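Long-range contacts in Slr0280 protein (Synechocystis sp., PDB 5H3K), which is of unknown function but may act as a phosphodiester glycosidase, cleaving sugars from phosphodiester linkages: residues 164-169 / 260-265; 179-184 / 245-250; 186-191 / 238-243. All blocks are in the same frame, centred on the assembly; numbering follows the deposited sequence.

Contact 1 (164-169 / 260-265); sequences GERVVL and VIDARA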
ATOM      1  N   GLY A 164     -12.373  -6.551  28.060  1.00 22.41           N
ATOM      2  CA  GLY A 164     -13.543  -6.163  27.295  1.00 22.52           C
ATOM      3  C   GLY A 164     -14.652  -7.190  27.381  1.00 22.17           C
ATOM      4  O   GLY A 164     -15.112  -7.529  28.466  1.00 21.87           O
ATOM      5  N   GLU A 165     -15.099  -7.678  26.230  1.00 18.89           N
ATOM      6  CA  GLU A 165     -16.171  -8.666  26.209  1.00 16.40           C
ATOM      7  C   GLU A 165     -15.913  -9.742  25.173  1.00 15.68           C
ATOM      8  O   GLU A 165     -15.198  -9.522  24.190  1.00 17.39           O
ATOM      9  CB  GLU A 165     -17.520  -8.008  25.932  1.00 21.08           C
ATOM     10  CG  GLU A 165     -18.052  -7.160  27.070  1.00 27.42           C
ATOM     11  CD  GLU A 165     -19.331  -6.445  26.685  1.00 31.00           C
ATOM     12  OE1 GLU A 165     -19.272  -5.224  26.417  1.00 32.61           O
ATOM     13  OE2 GLU A 165     -20.388  -7.113  26.633  1.00 29.96           O
ATOM     14  N   ARG A 166     -16.516 -10.900  25.388  1.00 14.68           N
ATOM     15  CA  ARG A 166     -16.295 -12.043  24.519  1.00 13.16           C
ATOM     16  C   ARG A 166     -17.623 -12.604  24.062  1.00 14.15           C
ATOM     17  O   ARG A 166     -18.563 -12.720  24.850  1.00 17.22           O
ATOM     18  CB  ARG A 166     -15.501 -13.115  25.270  1.00 16.43           C
ATOM     19  CG  ARG A 166     -15.585 -14.500  24.659  1.00 14.94           C
ATOM     20  CD  ARG A 166     -14.587 -15.428  25.343  1.00 19.79           C
ATOM     21  NE  ARG A 166     -13.214 -15.131  24.930  1.00 16.46           N
ATOM     22  CZ  ARG A 166     -12.125 -15.632  25.502  1.00 23.27           C
ATOM     23  NH1 ARG A 166     -12.235 -16.444  26.547  1.00 27.06           N
ATOM     24  NH2 ARG A 166     -10.926 -15.308  25.033  1.00 19.02           N
ATOM     25  N   VAL A 167     -17.711 -12.932  22.779  1.00 10.81           N
ATOM     26  CA  VAL A 167     -18.867 -13.631  22.249  1.00 12.68           C
ATOM     27  C   VAL A 167     -18.386 -14.981  21.734  1.00 13.32           C
ATOM     28  O   VAL A 167     -17.390 -15.060  21.013  1.00 13.33           O
ATOM     29  CB  VAL A 167     -19.534 -12.842  21.104  1.00 11.72           C
ATOM     30  CG1 VAL A 167     -20.691 -13.631  20.509  1.00 12.25           C
ATOM     31  CG2 VAL A 167     -20.004 -11.487  21.611  1.00 10.97           C
ATOM     32  N   VAL A 168     -19.077 -16.047  22.113  1.00 11.54           N
ATOM     33  CA  VAL A 168     -18.674 -17.383  21.691  1.00 11.18           C
ATOM     34  C   VAL A 168     -19.772 -18.033  20.860  1.00 14.66           C
ATOM     35  O   VAL A 168     -20.919 -18.146  21.309  1.00 14.16           O
ATOM     36  CB  VAL A 168     -18.335 -18.281  22.907  1.00 13.86           C
ATOM     37  CG1 VAL A 168     -18.047 -19.710  22.460  1.00 16.21           C
ATOM     38  CG2 VAL A 168     -17.154 -17.706  23.685  1.00 17.12           C
ATOM     39  N   LEU A 169     -19.436 -18.429  19.635  1.00  7.87           N
ATOM     40  CA  LEU A 169     -20.360 -19.208  18.824  1.00 11.11           C
ATOM     41  C   LEU A 169     -19.940 -20.669  18.878  1.00 13.03           C
ATOM     42  O   LEU A 169     -18.883 -21.019  18.346  1.00 12.38           O
ATOM     43  CB  LEU A 169     -20.324 -18.762  17.363  1.00 10.85           C
ATOM     44  CG  LEU A 169     -21.034 -17.503  16.885  1.00 18.74           C
ATOM     45  CD1 LEU A 169     -21.081 -16.431  17.932  1.00 16.02           C
ATOM     46  CD2 LEU A 169     -20.286 -16.990  15.679  1.00 19.07           C
ATOM     47  N   VAL A 260     -14.457 -17.827  18.710  1.00  9.47           N
ATOM     48  CA  VAL A 260     -14.376 -16.923  19.841  1.00 10.73           C
ATOM     49  C   VAL A 260     -14.144 -15.499  19.343  1.00 12.69           C
ATOM     50  O   VAL A 260     -13.158 -15.229  18.651  1.00 14.38           O
ATOM     51  CB  VAL A 260     -13.228 -17.330  20.774  1.00 13.82           C
ATOM     52  CG1 VAL A 260     -13.172 -16.410  21.976  1.00 15.98           C
ATOM     53  CG2 VAL A 260     -13.411 -18.764  21.221  1.00 12.77           C
ATOM     54  N   ILE A 261     -15.053 -14.591  19.681  1.00 11.70           N
ATOM     55  CA  ILE A 261     -14.926 -13.196  19.250  1.00 11.71           C
ATOM     56  C   ILE A 261     -14.664 -12.286  20.439  1.00 10.23           C
ATOM     57  O   ILE A 261     -15.546 -12.061  21.265  1.00 10.39           O
ATOM     58  CB  ILE A 261     -16.193 -12.715  18.528  1.00 10.95           C
ATOM     59  CG1 ILE A 261     -16.489 -13.609  17.324  1.00 11.95           C
ATOM     60  CG2 ILE A 261     -16.043 -11.260  18.095  1.00  9.17           C
ATOM     61  CD1 ILE A 261     -17.923 -13.454  16.787  1.00  8.78           C
ATOM     62  N   ASP A 262     -13.448 -11.761  20.533  1.00 11.39           N
ATOM     63  CA  ASP A 262     -13.096 -10.897  21.649  1.00 11.30           C
ATOM     64  C   ASP A 262     -13.103  -9.427  21.211  1.00 13.46           C
ATOM     65  O   ASP A 262     -12.527  -9.075  20.178  1.00 13.90           O
ATOM     66  CB  ASP A 262     -11.724 -11.278  22.214  1.00 13.30           C
ATOM     67  CG  ASP A 262     -11.707 -12.665  22.832  1.00 18.53           C
ATOM     68  OD1 ASP A 262     -12.715 -13.062  23.438  1.00 16.54           O
ATOM     69  OD2 ASP A 262     -10.678 -13.361  22.718  1.00 21.37           O
ATOM     70  N   ALA A 263     -13.767  -8.579  21.992  1.00 10.40           N
ATOM     71  CA  ALA A 263     -13.735  -7.133  21.757  1.00 11.55           C
ATOM     72  C   ALA A 263     -12.788  -6.494  22.769  1.00 12.34           C
ATOM     73  O   ALA A 263     -13.016  -6.570  23.976  1.00 10.40           O
ATOM     74  CB  ALA A 263     -15.131  -6.532  21.864  1.00 10.79           C
ATOM     75  N   ARG A 264     -11.716  -5.875  22.280  1.00  8.92           N
ATOM     76  CA  ARG A 264     -10.705  -5.292  23.161  1.00 15.28           C
ATOM     77  C   ARG A 264      -9.942  -4.180  22.441  1.00 16.35           C
ATOM     78  O   ARG A 264      -9.951  -4.112  21.207  1.00 13.49           O
ATOM     79  CB  ARG A 264      -9.738  -6.383  23.663  1.00 13.12           C
ATOM     80  CG  ARG A 264      -8.938  -7.060  22.553  1.00 15.36           C
ATOM     81  CD  ARG A 264      -8.229  -8.328  23.036  1.00 17.05           C
ATOM     82  NE  ARG A 264      -7.323  -8.054  24.147  1.00 21.49           N
ATOM     83  CZ  ARG A 264      -6.707  -8.993  24.856  1.00 23.14           C
ATOM     84  NH1 ARG A 264      -6.892 -10.272  24.564  1.00 24.81           N
ATOM     85  NH2 ARG A 264      -5.911  -8.650  25.856  1.00 23.12           N
ATOM     86  N   ALA A 265      -9.276  -3.323  23.212  1.00 12.65           N
ATOM     87  CA  ALA A 265      -8.527  -2.208  22.644  1.00 14.04           C
ATOM     88  C   ALA A 265      -7.081  -2.577  22.290  1.00 13.24           C
ATOM     89  O   ALA A 265      -6.473  -1.958  21.417  1.00 16.07           O
ATOM     90  CB  ALA A 265      -8.557  -1.011  23.585  1.00 15.22           C
TER
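Arg166 lies alongside Asp262, both pointing the same way from one face of the sheet, and its guanidinium meets the carboxylate along the edge that carries NE and NH2. CG is anti to the backbone N (chi1 161°) and the chain bends at chi3 (-74°), which turns that edge onto the acid. Arg166 NE bonds to Asp262 OD1 at 2.6 Å and Arg166 NH2 to Asp262 OD2 at 3.0 Å; each oxygen uses its syn lone pair, so the two-pronged salt bridge fixes both groups, their planes 33° apart. The Val260 side chain crosses that of Arg166 obliquely, with CG1 3.2 Å from Arg166 NE. Beneath the ion pair runs the central strand pairing of a four-stranded antiparallel sheet, in which Arg166 and Asp262 form a non-hydrogen-bonded pair. Val167 N reaches Ile261 O at 2.8 Å, and Ile261 N returns a 2.7 Å bond to Val167 O. The pair beyond is less even: Ala263 N gives a nearly straight bond of 2.8 Å to Glu165 O, whereas Glu165 N lies 3.3 Å from Ala263 O. On the other sheet face Val167 CB packs 4.2 Å from Ile261 CB, while the Glu165 carboxylate leads away to the backbone N of Ile225.

Contact 2 (179-184 / 245-250); sequences VSQARE and GYKLQV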
ATOM      1  N   VAL A 179     -13.610 -11.217   8.967  1.00 12.09           N
ATOM      2  CA  VAL A 179     -14.016 -10.107   9.820  1.00  9.45           C
ATOM      3  C   VAL A 179     -13.604  -8.785   9.185  1.00  9.71           C
ATOM      4  O   VAL A 179     -12.504  -8.669   8.657  1.00 11.82           O
ATOM      5  CB  VAL A 179     -13.461 -10.262  11.278  1.00 12.08           C
ATOM      6  CG1 VAL A 179     -11.961 -10.535  11.277  1.00 14.27           C
ATOM      7  CG2 VAL A 179     -13.804  -9.037  12.143  1.00 10.49           C
ATOM      8  N   SER A 180     -14.509  -7.805   9.198  1.00  8.97           N
ATOM      9  CA  SER A 180     -14.209  -6.460   8.697  1.00  8.67           C
ATOM     10  C   SER A 180     -14.655  -5.403   9.721  1.00  9.14           C
ATOM     11  O   SER A 180     -15.661  -5.588  10.400  1.00  8.25           O
ATOM     12  CB  SER A 180     -14.901  -6.239   7.346  1.00  9.37           C
ATOM     13  OG  SER A 180     -14.730  -4.900   6.887  1.00 15.32           O
ATOM     14  N   GLN A 181     -13.901  -4.312   9.845  1.00  6.20           N
ATOM     15  CA  GLN A 181     -14.263  -3.241  10.771  1.00  5.95           C
ATOM     16  C   GLN A 181     -14.028  -1.866  10.167  1.00  6.88           C
ATOM     17  O   GLN A 181     -12.982  -1.605   9.561  1.00  6.77           O
ATOM     18  CB  GLN A 181     -13.498  -3.358  12.092  1.00  6.49           C
ATOM     19  CG  GLN A 181     -13.834  -2.234  13.102  1.00  6.72           C
ATOM     20  CD  GLN A 181     -13.308  -2.512  14.495  1.00 10.21           C
ATOM     21  OE1 GLN A 181     -12.685  -3.542  14.739  1.00 15.10           O
ATOM     22  NE2 GLN A 181     -13.556  -1.590  15.417  1.00  9.98           N
ATOM     23  N   ALA A 182     -15.017  -0.992  10.316  1.00  6.12           N
ATOM     24  CA  ALA A 182     -14.879   0.405   9.914  1.00  5.98           C
ATOM     25  C   ALA A 182     -15.282   1.255  11.087  1.00  9.49           C
ATOM     26  O   ALA A 182     -16.468   1.320  11.415  1.00  7.15           O
ATOM     27  CB  ALA A 182     -15.762   0.723   8.700  1.00  8.91           C
ATOM     28  N   ARG A 183     -14.306   1.921  11.702  1.00  9.56           N
ATOM     29  CA  ARG A 183     -14.555   2.682  12.927  1.00 11.54           C
ATOM     30  C   ARG A 183     -15.255   1.787  13.962  1.00  9.37           C
ATOM     31  O   ARG A 183     -14.743   0.729  14.306  1.00 10.20           O
ATOM     32  CB  ARG A 183     -15.358   3.961  12.631  1.00 13.52           C
ATOM     33  CG  ARG A 183     -14.559   5.043  11.895  1.00 18.28           C
ATOM     34  CD  ARG A 183     -15.464   6.125  11.301  1.00 20.89           C
ATOM     35  NE  ARG A 183     -16.513   5.547  10.458  1.00 28.97           N
ATOM     36  CZ  ARG A 183     -16.341   5.146   9.195  1.00 30.21           C
ATOM     37  NH1 ARG A 183     -15.147   5.248   8.614  1.00 29.90           N
ATOM     38  NH2 ARG A 183     -17.361   4.624   8.513  1.00 20.16           N
ATOM     39  N   GLU A 184     -16.434   2.195  14.429  1.00  8.76           N
ATOM     40  CA  GLU A 184     -17.132   1.470  15.501  1.00  9.50           C
ATOM     41  C   GLU A 184     -18.050   0.334  15.038  1.00  9.13           C
ATOM     42  O   GLU A 184     -18.654  -0.369  15.868  1.00  8.25           O
ATOM     43  CB  GLU A 184     -17.914   2.449  16.388  1.00 12.23           C
ATOM     44  CG  GLU A 184     -17.029   3.377  17.212  1.00 12.58           C
ATOM     45  CD  GLU A 184     -16.404   4.486  16.386  1.00 16.35           C
ATOM     46  OE1 GLU A 184     -17.145   5.223  15.700  1.00 19.33           O
ATOM     47  OE2 GLU A 184     -15.163   4.618  16.420  1.00 16.09           O
ATOM     48  N   GLY A 245     -12.344   2.815  19.911  1.00 13.66           N
ATOM     49  CA  GLY A 245     -11.053   2.264  20.274  1.00 18.65           C
ATOM     50  C   GLY A 245     -11.007   0.744  20.307  1.00 18.73           C
ATOM     51  O   GLY A 245      -9.930   0.156  20.239  1.00 19.19           O
ATOM     52  N   TYR A 246     -12.169   0.101  20.401  1.00 12.37           N
ATOM     53  CA  TYR A 246     -12.217  -1.361  20.468  1.00 13.93           C
ATOM     54  C   TYR A 246     -12.144  -2.021  19.099  1.00 14.62           C
ATOM     55  O   TYR A 246     -12.684  -1.510  18.125  1.00 11.47           O
ATOM     56  CB  TYR A 246     -13.462  -1.817  21.228  1.00 12.71           C
ATOM     57  CG  TYR A 246     -13.284  -1.677  22.716  1.00 15.53           C
ATOM     58  CD1 TYR A 246     -13.207  -0.425  23.311  1.00 18.06           C
ATOM     59  CD2 TYR A 246     -13.167  -2.796  23.527  1.00 18.26           C
ATOM     60  CE1 TYR A 246     -13.029  -0.287  24.693  1.00 19.90           C
ATOM     61  CE2 TYR A 246     -12.992  -2.672  24.903  1.00 20.81           C
ATOM     62  CZ  TYR A 246     -12.923  -1.418  25.476  1.00 26.17           C
ATOM     63  OH  TYR A 246     -12.745  -1.296  26.837  1.00 32.74           O
ATOM     64  N   LYS A 247     -11.463  -3.159  19.036  1.00 10.35           N
ATOM     65  CA  LYS A 247     -11.378  -3.945  17.812  1.00 14.83           C
ATOM     66  C   LYS A 247     -11.811  -5.355  18.131  1.00 12.34           C
ATOM     67  O   LYS A 247     -11.965  -5.703  19.297  1.00 13.47           O
ATOM     68  CB  LYS A 247      -9.939  -3.977  17.292  1.00 14.22           C
ATOM     69  CG  LYS A 247      -9.305  -2.602  17.097  1.00 17.84           C
ATOM     70  CD  LYS A 247      -7.883  -2.754  16.553  1.00 20.23           C
ATOM     71  CE  LYS A 247      -7.015  -1.543  16.880  1.00 23.81           C
ATOM     72  NZ  LYS A 247      -5.629  -1.722  16.384  1.00 20.79           N
ATOM     73  N   LEU A 248     -12.009  -6.169  17.106  1.00  9.67           N
ATOM     74  CA  LEU A 248     -12.298  -7.579  17.332  1.00 11.78           C
ATOM     75  C   LEU A 248     -11.037  -8.410  17.160  1.00 14.96           C
ATOM     76  O   LEU A 248     -10.270  -8.198  16.228  1.00 13.39           O
ATOM     77  CB  LEU A 248     -13.355  -8.081  16.358  1.00 11.22           C
ATOM     78  CG  LEU A 248     -14.703  -7.380  16.396  1.00  8.32           C
ATOM     79  CD1 LEU A 248     -15.671  -8.103  15.469  1.00  9.28           C
ATOM     80  CD2 LEU A 248     -15.232  -7.360  17.831  1.00  7.84           C
ATOM     81  N   GLN A 249     -10.815  -9.346  18.071  1.00 11.13           N
ATOM     82  CA  GLN A 249      -9.796 -10.369  17.853  1.00 13.31           C
ATOM     83  C   GLN A 249     -10.512 -11.708  17.855  1.00 14.39           C
ATOM     84  O   GLN A 249     -11.109 -12.087  18.858  1.00 11.99           O
ATOM     85  CB  GLN A 249      -8.729 -10.323  18.946  1.00 12.66           C
ATOM     86  CG  GLN A 249      -7.722 -11.478  18.880  1.00 15.23           C
ATOM     87  CD  GLN A 249      -6.667 -11.403  19.981  1.00 26.15           C
ATOM     88  OE1 GLN A 249      -6.406 -10.335  20.546  1.00 28.73           O
ATOM     89  NE2 GLN A 249      -6.053 -12.542  20.285  1.00 28.77           N
ATOM     90  N   VAL A 250     -10.460 -12.413  16.728  1.00 12.16           N
ATOM     91  CA  VAL A 250     -11.234 -13.637  16.558  1.00 13.08           C
ATOM     92  C   VAL A 250     -10.332 -14.858  16.466  1.00 16.20           C
ATOM     93  O   VAL A 250      -9.316 -14.832  15.771  1.00 16.67           O
ATOM     94  CB  VAL A 250     -12.102 -13.566  15.286  1.00 11.09           C
ATOM     95  CG1 VAL A 250     -13.036 -14.772  15.198  1.00 11.71           C
ATOM     96  CG2 VAL A 250     -12.907 -12.287  15.280  1.00 12.50           C
TER
HETATM   97  O   HOH W   1     -11.583  -5.812  14.193  1.00 18.38           O
HETATM   98  O   HOH W   2     -13.354   2.815  17.048  1.00 15.67           O
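Strands 179-182 and 247-250 run antiparallel at 170°, but their axes approach only to 8.2 Å, a spacing that side chains and water must span in place of backbone bonds. Gln181 does most of this work. Its CG is anti to the backbone N (chi1 179°) and the chain stays extended, carrying the amide straight across. There Gln181 NE2 donates twice, to Tyr246 O at 2.8 Å and, back within its own segment, to Arg183 O at 2.8 Å. Both acceptors lie in the amide plane, so the two bonds fix its rotation and also tie down the bend that follows the strand. The other amide atom, Gln181 OE1, accepts a bond of 2.6 Å from a water, which in turn accepts one from Leu248 N at 3.0 Å. An alanine here would remove the amide and would probably loosen both the Arg183 bend and the start of strand 247-253. Farther along, the Val179 and Leu248 side chains cross obliquely, CG2 of the first 3.9 Å from CD1 of the second, an apolar continuation of the same interface. At the other end a second water donates to Glu184 OE2, 2.6 Å away, and accepts from Gly245 N. Two outermost strands, one from each four-stranded antiparallel sheet, thus face each other along a margin of a beta sandwich, polar at the Gln181 end, beside the turns, and apolar at the Val179 end.

Contact 3 (186-191 / 238-243); sequences AVVTIN and VHFQLP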
ATOM      1  N   ALA A 186     -18.403  -3.300  13.215  1.00  7.31           N
ATOM      2  CA  ALA A 186     -17.636  -4.459  12.809  1.00  7.96           C
ATOM      3  C   ALA A 186     -18.580  -5.601  12.469  1.00  7.68           C
ATOM      4  O   ALA A 186     -19.692  -5.680  13.000  1.00  7.55           O
ATOM      5  CB  ALA A 186     -16.642  -4.858  13.909  1.00  8.70           C
ATOM      6  N   VAL A 187     -18.138  -6.487  11.581  1.00  5.21           N
ATOM      7  CA  VAL A 187     -18.950  -7.639  11.211  1.00  6.92           C
ATOM      8  C   VAL A 187     -18.111  -8.892  11.036  1.00 10.19           C
ATOM      9  O   VAL A 187     -17.053  -8.878  10.388  1.00  8.87           O
ATOM     10  CB  VAL A 187     -19.829  -7.370   9.969  1.00  9.21           C
ATOM     11  CG1 VAL A 187     -18.981  -6.867   8.801  1.00 13.95           C
ATOM     12  CG2 VAL A 187     -20.650  -8.624   9.580  1.00  6.63           C
ATOM     13  N   VAL A 188     -18.572  -9.967  11.654  1.00  6.26           N
ATOM     14  CA  VAL A 188     -17.979 -11.276  11.449  1.00  6.37           C
ATOM     15  C   VAL A 188     -18.906 -12.067  10.529  1.00  9.50           C
ATOM     16  O   VAL A 188     -20.090 -12.248  10.832  1.00  9.39           O
ATOM     17  CB  VAL A 188     -17.789 -12.022  12.803  1.00  8.24           C
ATOM     18  CG1 VAL A 188     -17.280 -13.441  12.569  1.00  8.78           C
ATOM     19  CG2 VAL A 188     -16.838 -11.266  13.710  1.00  8.86           C
ATOM     20  N   THR A 189     -18.388 -12.515   9.388  1.00  7.28           N
ATOM     21  CA  THR A 189     -19.171 -13.352   8.485  1.00  7.68           C
ATOM     22  C   THR A 189     -18.678 -14.776   8.661  1.00 13.44           C
ATOM     23  O   THR A 189     -17.468 -15.027   8.602  1.00  9.01           O
ATOM     24  CB  THR A 189     -19.008 -12.929   7.009  1.00  9.43           C
ATOM     25  OG1 THR A 189     -19.326 -11.540   6.867  1.00 10.69           O
ATOM     26  CG2 THR A 189     -19.925 -13.740   6.100  1.00  8.84           C
ATOM     27  N   ILE A 190     -19.606 -15.697   8.902  1.00  8.89           N
ATOM     28  CA  ILE A 190     -19.271 -17.112   9.078  1.00 12.26           C
ATOM     29  C   ILE A 190     -20.092 -17.976   8.131  1.00 11.71           C
ATOM     30  O   ILE A 190     -21.313 -17.811   8.024  1.00 10.16           O
ATOM     31  CB  ILE A 190     -19.588 -17.600  10.497  1.00 16.76           C
ATOM     32  CG1 ILE A 190     -19.060 -16.628  11.539  1.00 21.26           C
ATOM     33  CG2 ILE A 190     -19.024 -19.003  10.724  1.00 13.50           C
ATOM     34  CD1 ILE A 190     -20.156 -16.084  12.416  1.00 25.08           C
ATOM     35  N   ASN A 191     -19.430 -18.901   7.445  1.00 10.64           N
ATOM     36  CA  ASN A 191     -20.132 -19.832   6.579  1.00 12.48           C
ATOM     37  C   ASN A 191     -20.699 -20.972   7.425  1.00 15.35           C
ATOM     38  O   ASN A 191     -20.278 -22.125   7.303  1.00 12.46           O
ATOM     39  CB  ASN A 191     -19.208 -20.363   5.474  1.00 15.46           C
ATOM     40  CG  ASN A 191     -19.917 -21.343   4.517  1.00 24.01           C
ATOM     41  OD1 ASN A 191     -19.289 -22.261   3.978  1.00 24.24           O
ATOM     42  ND2 ASN A 191     -21.224 -21.152   4.310  1.00 16.99           N
ATOM     43  N   VAL A 238     -22.448 -11.733  12.275  1.00  6.94           N
ATOM     44  CA  VAL A 238     -22.607 -11.147  13.594  1.00  5.53           C
ATOM     45  C   VAL A 238     -22.156  -9.698  13.519  1.00  7.47           C
ATOM     46  O   VAL A 238     -20.967  -9.411  13.322  1.00  8.21           O
ATOM     47  CB  VAL A 238     -21.796 -11.892  14.659  1.00  8.93           C
ATOM     48  CG1 VAL A 238     -22.159 -11.366  16.052  1.00  6.82           C
ATOM     49  CG2 VAL A 238     -22.056 -13.398  14.581  1.00 10.73           C
ATOM     50  N   HIS A 239     -23.113  -8.786  13.663  1.00  5.81           N
ATOM     51  CA  HIS A 239     -22.875  -7.356  13.509  1.00  5.23           C
ATOM     52  C   HIS A 239     -22.618  -6.688  14.843  1.00  6.47           C
ATOM     53  O   HIS A 239     -23.453  -6.771  15.742  1.00  8.22           O
ATOM     54  CB  HIS A 239     -24.089  -6.707  12.862  1.00  5.07           C
ATOM     55  CG  HIS A 239     -24.347  -7.189  11.479  1.00  7.64           C
ATOM     56  ND1 HIS A 239     -23.779  -6.591  10.369  1.00  7.39           N
ATOM     57  CD2 HIS A 239     -25.080  -8.228  11.013  1.00  7.45           C
ATOM     58  CE1 HIS A 239     -24.163  -7.233   9.284  1.00  7.03           C
ATOM     59  NE2 HIS A 239     -24.949  -8.239   9.644  1.00  9.50           N
ATOM     60  N   PHE A 240     -21.473  -6.014  14.965  1.00  7.37           N
ATOM     61  CA  PHE A 240     -21.069  -5.392  16.227  1.00  6.12           C
ATOM     62  C   PHE A 240     -21.087  -3.879  16.174  1.00  9.22           C
ATOM     63  O   PHE A 240     -20.621  -3.266  15.203  1.00  7.98           O
ATOM     64  CB  PHE A 240     -19.645  -5.816  16.613  1.00  6.38           C
ATOM     65  CG  PHE A 240     -19.539  -7.239  17.086  1.00  9.11           C
ATOM     66  CD1 PHE A 240     -19.402  -8.280  16.175  1.00  8.44           C
ATOM     67  CD2 PHE A 240     -19.579  -7.536  18.441  1.00  8.05           C
ATOM     68  CE1 PHE A 240     -19.310  -9.607  16.616  1.00  8.09           C
ATOM     69  CE2 PHE A 240     -19.483  -8.859  18.894  1.00  8.66           C
ATOM     70  CZ  PHE A 240     -19.346  -9.894  17.981  1.00  8.47           C
ATOM     71  N   GLN A 241     -21.594  -3.285  17.248  1.00  7.48           N
ATOM     72  CA  GLN A 241     -21.401  -1.873  17.523  1.00  6.88           C
ATOM     73  C   GLN A 241     -20.440  -1.768  18.715  1.00 10.27           C
ATOM     74  O   GLN A 241     -20.770  -2.156  19.837  1.00 10.04           O
ATOM     75  CB  GLN A 241     -22.733  -1.204  17.850  1.00  8.23           C
ATOM     76  CG  GLN A 241     -22.629   0.300  18.065  1.00  8.59           C
ATOM     77  CD  GLN A 241     -22.411   1.060  16.763  1.00  8.93           C
ATOM     78  OE1 GLN A 241     -22.957   0.687  15.720  1.00 11.43           O
ATOM     79  NE2 GLN A 241     -21.609   2.124  16.816  1.00 10.13           N
ATOM     80  N   LEU A 242     -19.242  -1.252  18.471  1.00  7.76           N
ATOM     81  CA  LEU A 242     -18.189  -1.263  19.490  1.00  8.30           C
ATOM     82  C   LEU A 242     -17.930   0.112  20.076  1.00 11.73           C
ATOM     83  O   LEU A 242     -18.063   1.119  19.379  1.00 11.67           O
ATOM     84  CB  LEU A 242     -16.880  -1.783  18.883  1.00  9.08           C
ATOM     85  CG  LEU A 242     -16.918  -3.204  18.324  1.00 10.48           C
ATOM     86  CD1 LEU A 242     -15.613  -3.552  17.615  1.00  9.72           C
ATOM     87  CD2 LEU A 242     -17.216  -4.200  19.436  1.00  8.05           C
ATOM     88  N   PRO A 243     -17.542   0.161  21.358  1.00 12.66           N
ATOM     89  CA  PRO A 243     -17.034   1.407  21.940  1.00 13.72           C
ATOM     90  C   PRO A 243     -15.836   1.897  21.127  1.00 11.05           C
ATOM     91  O   PRO A 243     -15.099   1.077  20.557  1.00 10.50           O
ATOM     92  CB  PRO A 243     -16.569   0.979  23.336  1.00 15.90           C
ATOM     93  CG  PRO A 243     -17.337  -0.267  23.642  1.00 20.85           C
ATOM     94  CD  PRO A 243     -17.537  -0.954  22.320  1.00 14.08           C
TER
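Four backbone hydrogen bonds join the antiparallel segments 186-191 and 238-243, and all four are close to straight. In the Ala186-Phe240 pair, Ala186 N donates to Phe240 O at 3.0 Å and Phe240 N to Ala186 O at 2.7 Å. Two residues along, Val188 N reaches Val238 O at 3.0 Å and Val238 N reaches Val188 O at 2.8 Å, so both N-H groups and both carbonyls of each pair are satisfied across the contact. The intervening Val187 and His239 form a non-hydrogen-bonded pair whose backbones bond outward, to Ser180 and Arg228 respectively. Their side chains lie side by side: Val187 CG2, anti to the backbone N, sits over one face of the imidazole, 4.0 Å from the ring centroid of His239, in a CH-pi contact. His239 NE2 is engaged by Glu230 OE1, which restrains the ring from its far end. The opposite sheet face is apolar. Val188 CG2 lies 4.2 Å from Phe240 CE1, and the Ile190 and Val238 side chains cross obliquely, Ile190 CD1 lying 3.9 Å from Val238 CG2. No helix intervenes: strands 177-182 and 226-232 flank this central pair within its sheet, while strands 247-253 and 258-264 of the second sheet cover its apolar face.

In the fold
The three contacts are nested along the chain, 186-191/238-243 within contact 2 and contact 2 within contact 1, and together they illustrate how a beta sandwich is built. Contacts 1 and 3 are the central pairings of the two sheets, about 10 Å apart between centres; contact 2 runs between the sheets at their margin, about 10 Å from contact 1 and 8 Å from contact 3. The sheets meet where Ile261 CG2 packs 3.6 Å from Phe240 CZ and Leu169 CD2 lies 3.4 Å from Ile190 CD1. Strand 247-253 joins contact 2 to contact 1, and strand 177-182 joins it to contact 3. No ligand or established active site lies among these segments.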